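Adenosine monophosphate-protein transferase (Pyrococcus horikoshii, PDB 2D16) is of uncertain function; it belongs to the adenosine-specific kinase family and may act as an adenosine monophosphate-protein transferase. Local coordinates at residues 141-144 with 145-148. Residues are numbered along the deposited sequence; the frame is centred on the assembly and turned at random.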
loop_
_atom_site.group_PDB
_atom_site.type_symbol
_atom_site.label_atom_id
_atom_site.label_comp_id
_atom_site.label_asym_id
_atom_site.label_seq_id
_atom_site.Cartn_x
_atom_site.Cartn_y
_atom_site.Cartn_z
ATOM N N ILE A 141 -20.300 2.470 54.418
ATOM C CA ILE A 141 -19.886 1.529 53.384
ATOM C C ILE A 141 -20.889 1.613 52.239
ATOM O O ILE A 141 -22.102 1.610 52.460
ATOM C CB ILE A 141 -19.839 0.085 53.930
ATOM C CG1 ILE A 141 -18.795 -0.007 55.047
ATOM C CG2 ILE A 141 -19.508 -0.891 52.805
ATOM C CD1 ILE A 141 -18.791 -1.334 55.790
ATOM N N GLU A 142 -20.372 1.695 51.017
ATOM C CA GLU A 142 -21.200 1.803 49.819
ATOM C C GLU A 142 -22.246 0.698 49.691
ATOM O O GLU A 142 -22.037 -0.435 50.127
ATOM C CB GLU A 142 -20.312 1.785 48.570
ATOM C CG GLU A 142 -19.802 0.395 48.202
ATOM C CD GLU A 142 -18.950 0.387 46.945
ATOM O OE1 GLU A 142 -19.140 1.270 46.081
ATOM O OE2 GLU A 142 -18.098 -0.514 46.813
ATOM N N THR A 143 -23.376 1.043 49.080
ATOM C CA THR A 143 -24.456 0.091 48.849
ATOM C C THR A 143 -24.217 -0.512 47.469
ATOM O O THR A 143 -23.375 -0.020 46.715
ATOM C CB THR A 143 -25.829 0.793 48.832
ATOM O OG1 THR A 143 -25.857 1.765 47.778
ATOM C CG2 THR A 143 -26.093 1.482 50.160
ATOM N N ASP A 144 -24.951 -1.567 47.134
ATOM C CA ASP A 144 -24.794 -2.198 45.829
ATOM C C ASP A 144 -25.115 -1.199 44.724
ATOM O O ASP A 144 -24.469 -1.188 43.677
ATOM C CB ASP A 144 -25.708 -3.418 45.700
ATOM C CG ASP A 144 -25.312 -4.542 46.633
ATOM O OD1 ASP A 144 -24.104 -4.861 46.703
ATOM O OD2 ASP A 144 -26.207 -5.113 47.290
ATOM N N GLU A 145 -26.114 -0.358 44.964
ATOM C CA GLU A 145 -26.511 0.647 43.989
ATOM C C GLU A 145 -25.363 1.626 43.759
ATOM O O GLU A 145 -25.069 1.998 42.623
ATOM C CB GLU A 145 -27.741 1.409 44.486
ATOM C CG GLU A 145 -28.343 2.346 43.456
ATOM C CD GLU A 145 -28.849 1.607 42.231
ATOM O OE1 GLU A 145 -29.695 0.702 42.394
ATOM O OE2 GLU A 145 -28.402 1.927 41.108
ATOM N N GLN A 146 -24.719 2.043 44.844
ATOM C CA GLN A 146 -23.604 2.974 44.745
ATOM C C GLN A 146 -22.425 2.332 44.023
ATOM O O GLN A 146 -21.631 3.028 43.388
ATOM C CB GLN A 146 -23.195 3.456 46.139
ATOM C CG GLN A 146 -24.271 4.301 46.806
ATOM C CD GLN A 146 -23.930 4.674 48.227
ATOM O OE1 GLN A 146 -23.597 3.813 49.041
ATOM N NE2 GLN A 146 -24.021 5.963 48.539
ATOM N N LYS A 147 -22.312 1.008 44.117
ATOM C CA LYS A 147 -21.244 0.286 43.426
ATOM C C LYS A 147 -21.472 0.432 41.932
ATOM O O LYS A 147 -20.551 0.724 41.175
ATOM C CB LYS A 147 -21.269 -1.207 43.746
ATOM C CG LYS A 147 -20.844 -1.599 45.134
ATOM C CD LYS A 147 -20.818 -3.115 45.221
ATOM C CE LYS A 147 -20.602 -3.604 46.635
ATOM N NZ LYS A 147 -20.687 -5.090 46.692
ATOM N N LYS A 148 -22.711 0.200 41.510
ATOM C CA LYS A 148 -23.056 0.309 40.101
ATOM C C LYS A 148 -22.809 1.727 39.611
ATOM O O LYS A 148 -22.324 1.928 38.501
ATOM C CB LYS A 148 -24.525 -0.067 39.877
ATOM C CG LYS A 148 -24.839 -1.529 40.149
ATOM C CD LYS A 148 -26.286 -1.855 39.805
ATOM C CE LYS A 148 -26.592 -3.328 40.034
ATOM N NZ LYS A 148 -26.363 -3.727 41.455
HETATM O O HOH W 1 -23.928 3.746 51.779
HETATM O O HOH W 2 -23.663 -4.062 42.692
#
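The amide oxygen OE1 of Q146 is gripped from two sources: the backbone N of T143 donates to it over 2.8 Å, in the carbonyl plane and onto a lone pair, and a water donates to it while also donating to I141 O. This water ties the loop before the helix to the glutamine at one more point. In return, T143 OG1 accepts from Q146 N at 3.2 Å with an N-H...O angle of 159°. That hydroxyl lies between the backbone N and the carbonyl carbon of its own residue (chi1 60°), turned toward the first turn of the helix, and Q146 CG packs against it. With CG beside its own backbone N (chi1 -66°) and the chain extended beyond it, Q146 brings its amide back to the T143 backbone. Main-chain bonds take over from there, K147 N to T143 O at 3.0 Å and K148 N to D144 O at 3.1 Å. A second water donates to D144 O and accepts from K148 NZ. D144 and K147 lie alongside each other, pointing the same way, in a long, weak salt bridge of 3.4 Å between D144 OD1 and K147 NZ. The side chain of E142 crosses that of K147 at about a right angle, its CD 3.3 Å from K147 CG, while E142 OE1 forms a salt bridge with NE of R150, farther along the same helix. Reciprocal bonds between T143 at the N-cap and Q146 three residues later make a capping box, which starts the C-terminal helix 144-157 at the protein surface.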